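Local coordinates for protein pectate lyase (Cellvibrio cellulosa, PDB 1GXM) that cleaves polygalacturonic acid (pectate) by anti-beta-elimination, this chain being the family 10 catalytic module of a larger enzyme, at residues A[78-83]-A[101-106]; A[176-181]-A[223-228]; A[244-249]-A[320-325]. One frame throughout, in Å; residues are numbered along the deposited sequence. Where two conformers were deposited one is given.

Contact 1 (A[78-83]-A[101-106]); sequences TEMVFL and KAANFL
Met80 reaches across from helix 77-90 and lies over a small apolar patch of helix 93-109 made by Ala102, Ala103 and Leu106. The two helices run nearly antiparallel, with local axes 10.1 Å apart at 148°, and their backbones come closest where Met80 CA stands 6.2 Å from Ala102 CA. At that point the side chains meet at their roots, Met80 CB resting 3.6 Å from Ala102 CB. A methyl group is all that Ala102 sets between the helices, and the thioether can therefore extend past it. With chi1 at 89°, Met80 CG sits between its backbone N and carbonyl carbon, a setting seldom adopted by long side chains within a helix. The chain is then extended about chi2 before bending at chi3 (-95°). Because a second conformer was modelled for Met80, the contacts of SD and CE hold for this one alone. Here the bend brings CE over the backbone of Ala103, with Met80 CE 3.5 Å from Ala103 N. Met80 CE is also 3.9 Å from Ala103 CB. The sulfur and the terminal methyl both meet Leu106, whose CD1 lies 3.7 Å from Met80 SD, the two side chains approaching tip to tip. All four side chains are buried and the interaction is van der Waals in character. Helices 77-90 and 93-109 form a helical hairpin, and one turn beyond Met80 the same pairing continues with Leu83 packing on Tyr95, Ala98 and Val99. The other flanks of segment 78-83 are covered by different helices, Val81 touching Leu25 and Ala28 of helix 20-28, and Phe82 touching Val40 of helix 37-42.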
loop_
_atom_site.group_PDB
_atom_site.type_symbol
_atom_site.label_atom_id
_atom_site.label_comp_id
_atom_site.label_asym_id
_atom_site.label_seq_id
_atom_site.Cartn_x
_atom_site.Cartn_y
_atom_site.Cartn_z
ATOM N N THR A 78 -8.983 1.018 -6.274
ATOM C CA THR A 78 -9.923 -0.085 -6.395
ATOM C C THR A 78 -10.945 0.236 -7.472
ATOM O O THR A 78 -11.196 -0.571 -8.350
ATOM C CB THR A 78 -10.625 -0.337 -5.083
ATOM O OG1 THR A 78 -9.662 -0.547 -4.043
ATOM C CG2 THR A 78 -11.419 -1.625 -5.160
ATOM N N GLU A 79 -11.537 1.419 -7.393
ATOM C CA GLU A 79 -12.544 1.836 -8.367
ATOM C C GLU A 79 -12.016 1.764 -9.787
ATOM O O GLU A 79 -12.718 1.315 -10.702
ATOM C CB GLU A 79 -13.037 3.264 -8.083
ATOM C CG GLU A 79 -13.915 3.399 -6.854
ATOM C CD GLU A 79 -13.165 3.633 -5.572
ATOM O OE1 GLU A 79 -11.952 3.369 -5.514
ATOM O OE2 GLU A 79 -13.802 4.073 -4.603
ATOM N N MET A 80 -10.782 2.181 -10.003
ATOM C CA MET A 80 -10.272 2.240 -11.374
ATOM C C MET A 80 -10.017 0.843 -11.930
ATOM O O MET A 80 -10.225 0.614 -13.126
ATOM C CB MET A 80 -9.074 3.167 -11.520
ATOM C CG MET A 80 -7.769 2.513 -11.295
ATOM S SD MET A 80 -6.611 3.704 -10.815
ATOM C CE MET A 80 -5.850 4.107 -12.374
ATOM N N VAL A 81 -9.587 -0.089 -11.082
ATOM C CA VAL A 81 -9.330 -1.443 -11.536
ATOM C C VAL A 81 -10.676 -2.077 -11.875
ATOM O O VAL A 81 -10.851 -2.707 -12.917
ATOM C CB VAL A 81 -8.574 -2.257 -10.473
ATOM C CG1 VAL A 81 -8.545 -3.735 -10.831
ATOM C CG2 VAL A 81 -7.155 -1.720 -10.319
ATOM N N PHE A 82 -11.635 -1.906 -10.977
ATOM C CA PHE A 82 -12.990 -2.375 -11.181
ATOM C C PHE A 82 -13.595 -1.853 -12.470
ATOM O O PHE A 82 -14.104 -2.627 -13.288
ATOM C CB PHE A 82 -13.814 -1.970 -9.965
ATOM C CG PHE A 82 -15.279 -2.169 -10.138
ATOM C CD1 PHE A 82 -15.817 -3.443 -10.245
ATOM C CD2 PHE A 82 -16.119 -1.076 -10.192
ATOM C CE1 PHE A 82 -17.189 -3.604 -10.402
ATOM C CE2 PHE A 82 -17.464 -1.224 -10.336
ATOM C CZ PHE A 82 -18.008 -2.484 -10.433
ATOM N N LEU A 83 -13.507 -0.559 -12.710
ATOM C CA LEU A 83 -14.144 -0.010 -13.905
ATOM C C LEU A 83 -13.375 -0.401 -15.158
ATOM O O LEU A 83 -13.948 -0.494 -16.233
ATOM C CB LEU A 83 -14.295 1.504 -13.811
ATOM C CG LEU A 83 -15.289 2.004 -12.770
ATOM C CD1 LEU A 83 -15.399 3.484 -12.846
ATOM C CD2 LEU A 83 -16.632 1.348 -12.942
ATOM N N LYS A 101 -9.154 8.940 -16.647
ATOM C CA LYS A 101 -9.091 10.078 -15.726
ATOM C C LYS A 101 -8.443 9.674 -14.403
ATOM O O LYS A 101 -7.692 10.440 -13.839
ATOM C CB LYS A 101 -10.466 10.689 -15.465
ATOM C CG LYS A 101 -11.011 11.469 -16.674
ATOM C CD LYS A 101 -12.237 12.285 -16.328
ATOM C CE LYS A 101 -11.885 13.582 -15.610
ATOM N NZ LYS A 101 -13.075 14.442 -15.366
ATOM N N ALA A 102 -8.712 8.450 -13.985
ATOM C CA ALA A 102 -8.154 7.926 -12.725
ATOM C C ALA A 102 -6.655 7.712 -12.820
ATOM O O ALA A 102 -5.939 8.034 -11.894
ATOM C CB ALA A 102 -8.816 6.634 -12.340
ATOM N N ALA A 103 -6.188 7.173 -13.946
ATOM C CA ALA A 103 -4.754 6.984 -14.137
ATOM C C ALA A 103 -4.058 8.332 -14.200
ATOM O O ALA A 103 -2.990 8.516 -13.627
ATOM C CB ALA A 103 -4.491 6.210 -15.384
ATOM N N ASN A 104 -4.677 9.274 -14.903
ATOM C CA ASN A 104 -4.155 10.619 -14.993
ATOM C C ASN A 104 -4.056 11.234 -13.611
ATOM O O ASN A 104 -3.088 11.900 -13.290
ATOM C CB ASN A 104 -5.055 11.457 -15.899
ATOM C CG ASN A 104 -4.519 12.839 -16.156
ATOM O OD1 ASN A 104 -3.357 13.018 -16.474
ATOM N ND2 ASN A 104 -5.386 13.833 -16.030
ATOM N N PHE A 105 -5.095 11.033 -12.803
ATOM C CA PHE A 105 -5.107 11.512 -11.433
ATOM C C PHE A 105 -3.901 10.974 -10.651
ATOM O O PHE A 105 -3.180 11.724 -10.002
ATOM C CB PHE A 105 -6.381 11.074 -10.735
ATOM C CG PHE A 105 -6.359 11.311 -9.264
ATOM C CD1 PHE A 105 -6.622 12.572 -8.748
ATOM C CD2 PHE A 105 -6.017 10.300 -8.386
ATOM C CE1 PHE A 105 -6.551 12.803 -7.386
ATOM C CE2 PHE A 105 -5.963 10.536 -7.016
ATOM C CZ PHE A 105 -6.233 11.789 -6.536
ATOM N N LEU A 106 -3.690 9.667 -10.729
ATOM C CA LEU A 106 -2.587 9.072 -9.989
ATOM C C LEU A 106 -1.259 9.667 -10.412
ATOM O O LEU A 106 -0.443 10.045 -9.585
ATOM C CB LEU A 106 -2.559 7.560 -10.138
ATOM C CG LEU A 106 -3.695 6.767 -9.498
ATOM C CD1 LEU A 106 -3.490 5.313 -9.806
ATOM C CD2 LEU A 106 -3.738 6.952 -7.997
#

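Contact 2 (A[176-181]-A[223-228]); sequences DYILKA and LAFLMT
Phe225 and Leu226, neighbours near the end of helix 219-226, receive the two arms of Ile178 from helix 161-181. Ahead of them, Leu223 leaves its helix on a different face and packs on Ile322 and Phe246, while the carbonyl of Ala224 accepts a bond from Asn19 ND2. Phe225 leaves its backbone toward helix 161-181, and with CG anti to the backbone N (chi1 165°) the ring presents CD2 and CE2 to Ile178. There Ile178 CD1 comes in obliquely at one side of the ring, 3.7 Å from Phe225 CD2 and nearly as close to CE2. Leu141 of helix 136-148 touches both Phe225 and Ile178, so three helices share this spot. Such layering of successive helices is consistent with the alpha/alpha toroid of family 10 lyases, whose sequence family belongs to the six-hairpin clan. Next along the chain, Leu226 slides past Ile178 in the opposite direction. Its fork straddles the branch methyl, Leu226 CD1 and CD2 each lying 3.9 Å from Ile178 CG2. CG1 and CG2 of Ile178 thus divide the work: the longer arm goes to the ring, the shorter one to the leucine. Val239 of helix 233-246 backs Leu226. Met227 turns to Phe325 and Val329 of helix 318-329. At Thr228 the hydroxyl folds back, Thr228 OG1 donating to Phe225 O over 2.7 Å in the carbonyl plane, with a C=O...donor angle of 145°. The same carbonyl oxygen also takes Thr228 N at 2.9 Å.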
loop_
_atom_site.group_PDB
_atom_site.type_symbol
_atom_site.label_atom_id
_atom_site.label_comp_id
_atom_site.label_asym_id
_atom_site.label_seq_id
_atom_site.Cartn_x
_atom_site.Cartn_y
_atom_site.Cartn_z
ATOM N N ASP A 176 12.019 4.344 -7.764
ATOM C CA ASP A 176 13.153 5.123 -7.335
ATOM C C ASP A 176 12.896 5.683 -5.939
ATOM O O ASP A 176 13.765 5.639 -5.076
ATOM C CB ASP A 176 13.426 6.229 -8.350
ATOM C CG ASP A 176 14.688 6.968 -8.064
ATOM O OD1 ASP A 176 15.773 6.391 -8.285
ATOM O OD2 ASP A 176 14.674 8.120 -7.598
ATOM N N TYR A 177 11.704 6.261 -5.741
ATOM C CA TYR A 177 11.340 6.776 -4.429
ATOM C C TYR A 177 11.477 5.713 -3.333
ATOM O O TYR A 177 12.065 5.931 -2.283
ATOM C CB TYR A 177 9.906 7.357 -4.434
ATOM C CG TYR A 177 9.612 7.956 -3.107
ATOM C CD1 TYR A 177 9.117 7.175 -2.067
ATOM C CD2 TYR A 177 9.925 9.273 -2.842
ATOM C CE1 TYR A 177 8.946 7.686 -0.843
ATOM C CE2 TYR A 177 9.751 9.801 -1.610
ATOM C CZ TYR A 177 9.253 8.996 -0.593
ATOM O OH TYR A 177 9.107 9.500 0.674
ATOM N N ILE A 178 10.876 4.568 -3.589
ATOM C CA ILE A 178 10.868 3.475 -2.634
ATOM C C ILE A 178 12.288 3.050 -2.276
ATOM O O ILE A 178 12.618 2.865 -1.125
ATOM C CB ILE A 178 10.038 2.313 -3.181
ATOM C CG1 ILE A 178 8.551 2.678 -3.099
ATOM C CG2 ILE A 178 10.325 1.032 -2.431
ATOM C CD1 ILE A 178 7.690 1.788 -3.891
ATOM N N LEU A 179 13.141 2.961 -3.277
ATOM C CA LEU A 179 14.512 2.554 -3.042
ATOM C C LEU A 179 15.264 3.593 -2.212
ATOM O O LEU A 179 16.019 3.235 -1.317
ATOM C CB LEU A 179 15.231 2.320 -4.357
ATOM C CG LEU A 179 14.742 1.137 -5.172
ATOM C CD1 LEU A 179 15.392 1.144 -6.550
ATOM C CD2 LEU A 179 14.964 -0.193 -4.456
ATOM N N LYS A 180 15.040 4.877 -2.492
ATOM C CA LYS A 180 15.683 5.949 -1.735
ATOM C C LYS A 180 15.137 6.054 -0.311
ATOM O O LYS A 180 15.840 6.445 0.614
ATOM C CB LYS A 180 15.534 7.274 -2.458
ATOM C CG LYS A 180 16.504 7.422 -3.590
ATOM C CD LYS A 180 16.232 8.689 -4.354
ATOM C CE LYS A 180 17.340 8.960 -5.357
ATOM N NZ LYS A 180 17.473 7.843 -6.298
ATOM N N ALA A 181 13.872 5.685 -0.131
ATOM C CA ALA A 181 13.225 5.824 1.165
ATOM C C ALA A 181 13.530 4.675 2.103
ATOM O O ALA A 181 13.364 4.796 3.312
ATOM C CB ALA A 181 11.737 5.972 0.994
ATOM N N LEU A 223 7.240 -4.332 -0.541
ATOM C CA LEU A 223 8.022 -5.446 -1.065
ATOM C C LEU A 223 7.306 -6.170 -2.194
ATOM O O LEU A 223 7.895 -6.516 -3.202
ATOM C CB LEU A 223 8.392 -6.411 0.050
ATOM C CG LEU A 223 9.375 -5.820 1.042
ATOM C CD1 LEU A 223 9.476 -6.686 2.298
ATOM C CD2 LEU A 223 10.761 -5.624 0.456
ATOM N N ALA A 224 6.019 -6.386 -2.026
ATOM C CA ALA A 224 5.239 -7.058 -3.046
ATOM C C ALA A 224 5.281 -6.237 -4.337
ATOM O O ALA A 224 5.480 -6.781 -5.422
ATOM C CB ALA A 224 3.825 -7.246 -2.571
ATOM N N PHE A 225 5.100 -4.927 -4.241
ATOM C CA PHE A 225 5.229 -4.087 -5.424
ATOM C C PHE A 225 6.616 -4.205 -6.053
ATOM O O PHE A 225 6.741 -4.360 -7.261
ATOM C CB PHE A 225 4.953 -2.617 -5.135
ATOM C CG PHE A 225 5.419 -1.752 -6.241
ATOM C CD1 PHE A 225 4.779 -1.776 -7.462
ATOM C CD2 PHE A 225 6.582 -1.028 -6.105
ATOM C CE1 PHE A 225 5.290 -1.050 -8.528
ATOM C CE2 PHE A 225 7.091 -0.325 -7.158
ATOM C CZ PHE A 225 6.427 -0.321 -8.362
ATOM N N LEU A 226 7.658 -4.109 -5.250
ATOM C CA LEU A 226 9.010 -4.224 -5.795
ATOM C C LEU A 226 9.221 -5.530 -6.505
ATOM O O LEU A 226 9.931 -5.571 -7.506
ATOM C CB LEU A 226 10.069 -4.034 -4.727
ATOM C CG LEU A 226 10.234 -2.614 -4.213
ATOM C CD1 LEU A 226 11.255 -2.667 -3.072
ATOM C CD2 LEU A 226 10.662 -1.622 -5.277
ATOM N N MET A 227 8.594 -6.585 -6.016
ATOM C CA MET A 227 8.710 -7.896 -6.595
ATOM C C MET A 227 7.970 -8.029 -7.931
ATOM O O MET A 227 8.164 -9.030 -8.613
ATOM C CB MET A 227 8.260 -8.950 -5.589
ATOM C CG MET A 227 9.255 -9.096 -4.475
ATOM S SD MET A 227 8.711 -10.100 -3.115
ATOM C CE MET A 227 9.263 -11.722 -3.596
ATOM N N THR A 228 7.153 -7.047 -8.305
ATOM C CA THR A 228 6.541 -7.034 -9.631
ATOM C C THR A 228 7.489 -6.406 -10.663
ATOM O O THR A 228 7.233 -6.497 -11.859
ATOM C CB THR A 228 5.209 -6.246 -9.689
ATOM O OG1 THR A 228 5.470 -4.837 -9.539
ATOM C CG2 THR A 228 4.198 -6.659 -8.583
#

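Contact 3 (A[244-249]-A[320-325]); sequences AWFNSP and TSIINF
Ile323 of helix 318-329 plugs against the end of helix 233-246, where Phe246 and Asn247 lie. Its CB points at that helix end, and the side chain divides there. The branch methyl takes the outer course, Ile323 CG2 lying 4.0 Å from Asn247 OD1. The longer arm, with CG1 anti to the carbonyl carbon (chi1 -71°), heads inward: CG1 comes within 4.1 Å of Phe246 CB and also meets the CB of Asn247. At the tip, Ile323 CD1 is 3.7 Å from Phe246 O and 3.8 Å from Asn247 OD1. It thus fits against the backbone just where Asn247, the first residue to depart from helical angles, turns the chain out of the helix. The asparagine and isoleucine side chains cross at about a right angle. One residue earlier, Ile322 treats Phe246 differently. Its CG2 sits over one face of the ring, offset toward the rim, 4.0 Å from Phe246 CD2. The opposite face is covered by Trp245, whose edge carries CZ3 over the ring centre, 3.6 Å above the plane. The phenyl group is therefore held between a methyl and an indole edge, while Val220 and Leu223 of helix 219-226 also pack on it. Trp277 of strand 274-278 touches both Phe246 and Ile323. The contact is van der Waals throughout: aliphatic and aromatic packing, a methyl over a ring face, and a methyl tip against two oxygen atoms, none of which is strongly directional. The carbonyl oxygen of Phe246 touched by the isoleucine tip is nevertheless satisfied, since it accepts a hydrogen bond from Trp277 NE1.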
loop_
_atom_site.group_PDB
_atom_site.type_symbol
_atom_site.label_atom_id
_atom_site.label_comp_id
_atom_site.label_asym_id
_atom_site.label_seq_id
_atom_site.Cartn_x
_atom_site.Cartn_y
_atom_site.Cartn_z
ATOM N N ALA A 244 14.496 -10.176 4.501
ATOM C CA ALA A 244 15.363 -10.597 5.593
ATOM C C ALA A 244 14.958 -9.912 6.897
ATOM O O ALA A 244 15.006 -10.495 7.958
ATOM C CB ALA A 244 16.794 -10.318 5.278
ATOM N N TRP A 245 14.578 -8.645 6.809
ATOM C CA TRP A 245 14.121 -7.923 7.981
ATOM C C TRP A 245 12.877 -8.577 8.541
ATOM O O TRP A 245 12.791 -8.806 9.734
ATOM C CB TRP A 245 13.900 -6.450 7.642
ATOM C CG TRP A 245 13.411 -5.632 8.777
ATOM C CD1 TRP A 245 14.150 -5.008 9.718
ATOM C CD2 TRP A 245 12.047 -5.372 9.091
ATOM N NE1 TRP A 245 13.332 -4.370 10.616
ATOM C CE2 TRP A 245 12.030 -4.556 10.235
ATOM C CE3 TRP A 245 10.834 -5.720 8.495
ATOM C CZ2 TRP A 245 10.860 -4.098 10.803
ATOM C CZ3 TRP A 245 9.672 -5.264 9.063
ATOM C CH2 TRP A 245 9.691 -4.463 10.198
ATOM N N PHE A 246 11.925 -8.901 7.692
ATOM C CA PHE A 246 10.697 -9.528 8.157
ATOM C C PHE A 246 10.994 -10.876 8.786
ATOM O O PHE A 246 10.357 -11.283 9.755
ATOM C CB PHE A 246 9.711 -9.709 7.019
ATOM C CG PHE A 246 8.762 -8.569 6.877
ATOM C CD1 PHE A 246 7.719 -8.441 7.765
ATOM C CD2 PHE A 246 8.921 -7.612 5.891
ATOM C CE1 PHE A 246 6.853 -7.396 7.683
ATOM C CE2 PHE A 246 8.038 -6.577 5.795
ATOM C CZ PHE A 246 7.014 -6.453 6.690
ATOM N N ASN A 247 11.975 -11.564 8.216
ATOM C CA ASN A 247 12.319 -12.922 8.612
ATOM C C ASN A 247 13.378 -12.994 9.679
ATOM O O ASN A 247 13.923 -14.067 9.917
ATOM C CB ASN A 247 12.757 -13.722 7.390
ATOM C CG ASN A 247 12.776 -15.192 7.637
ATOM O OD1 ASN A 247 11.863 -15.733 8.225
ATOM N ND2 ASN A 247 13.821 -15.848 7.162
ATOM N N SER A 248 13.680 -11.875 10.322
ATOM C CA SER A 248 14.715 -11.834 11.336
ATOM C C SER A 248 14.107 -11.964 12.712
ATOM O O SER A 248 13.091 -11.356 13.005
ATOM C CB SER A 248 15.448 -10.507 11.297
ATOM O OG SER A 248 16.365 -10.396 12.370
ATOM N N PRO A 249 14.753 -12.723 13.579
ATOM C CA PRO A 249 14.270 -12.851 14.948
ATOM C C PRO A 249 14.461 -11.557 15.743
ATOM O O PRO A 249 13.930 -11.439 16.840
ATOM C CB PRO A 249 15.140 -13.983 15.526
ATOM C CG PRO A 249 16.200 -14.196 14.639
ATOM C CD PRO A 249 15.949 -13.533 13.330
ATOM N N THR A 320 4.122 -13.254 7.390
ATOM C CA THR A 320 3.903 -14.596 6.845
ATOM C C THR A 320 3.784 -14.585 5.351
ATOM O O THR A 320 4.462 -15.335 4.652
ATOM C CB THR A 320 2.675 -15.208 7.506
ATOM O OG1 THR A 320 2.960 -15.297 8.907
ATOM C CG2 THR A 320 2.413 -16.642 7.014
ATOM N N SER A 321 2.936 -13.722 4.842
ATOM C CA SER A 321 2.623 -13.743 3.425
ATOM C C SER A 321 3.872 -13.419 2.582
ATOM O O SER A 321 4.175 -14.104 1.604
ATOM C CB SER A 321 1.481 -12.787 3.117
ATOM O OG SER A 321 1.839 -11.467 3.360
ATOM N N ILE A 322 4.602 -12.385 2.958
ATOM C CA ILE A 322 5.738 -11.990 2.140
ATOM C C ILE A 322 6.893 -12.947 2.287
ATOM O O ILE A 322 7.618 -13.183 1.341
ATOM C CB ILE A 322 6.173 -10.521 2.411
ATOM C CG1 ILE A 322 6.950 -9.970 1.215
ATOM C CG2 ILE A 322 6.932 -10.372 3.706
ATOM C CD1 ILE A 322 6.111 -9.776 -0.024
ATOM N N ILE A 323 7.062 -13.515 3.471
ATOM C CA ILE A 323 8.139 -14.480 3.704
ATOM C C ILE A 323 7.888 -15.734 2.894
ATOM O O ILE A 323 8.792 -16.244 2.231
ATOM C CB ILE A 323 8.254 -14.807 5.201
ATOM C CG1 ILE A 323 8.832 -13.589 5.917
ATOM C CG2 ILE A 323 9.092 -16.066 5.428
ATOM C CD1 ILE A 323 8.769 -13.704 7.403
ATOM N N ASN A 324 6.654 -16.206 2.898
ATOM C CA ASN A 324 6.339 -17.424 2.170
ATOM C C ASN A 324 6.460 -17.197 0.680
ATOM O O ASN A 324 6.923 -18.063 -0.049
ATOM C CB ASN A 324 4.952 -17.949 2.529
ATOM C CG ASN A 324 4.902 -18.553 3.932
ATOM O OD1 ASN A 324 3.824 -18.725 4.493
ATOM N ND2 ASN A 324 6.065 -18.822 4.511
ATOM N N PHE A 325 6.059 -16.020 0.218
ATOM C CA PHE A 325 6.186 -15.680 -1.197
ATOM C C PHE A 325 7.650 -15.561 -1.568
ATOM O O PHE A 325 8.073 -16.108 -2.595
ATOM C CB PHE A 325 5.450 -14.385 -1.516
ATOM C CG PHE A 325 5.525 -13.990 -2.956
ATOM C CD1 PHE A 325 5.071 -14.843 -3.938
ATOM C CD2 PHE A 325 6.055 -12.779 -3.326
ATOM C CE1 PHE A 325 5.151 -14.484 -5.267
ATOM C CE2 PHE A 325 6.113 -12.418 -4.645
ATOM C CZ PHE A 325 5.675 -13.274 -5.611
#

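From the N terminus, contact 1 closes first, joining consecutive helices 77-90 and 93-109 across a short connection. Contact 2 closes a longer loop from helix 161-181 to helix 219-226, through a region with several short strands, and contact 3 closes the longest, from helix 233-246 to helix 318-329 near the C terminus. The three follow in series, neither nested nor crossed. Contacts 1 and 3 lie on opposite sides of the chain's centre, their own centres about 31 Å apart. Contacts 2 and 3 touch directly, Ala224 N lying 3.9 Å from Ile322 CD1, so helix 219-226, packed also on helix 233-246, joins helix 161-181 to helix 318-329.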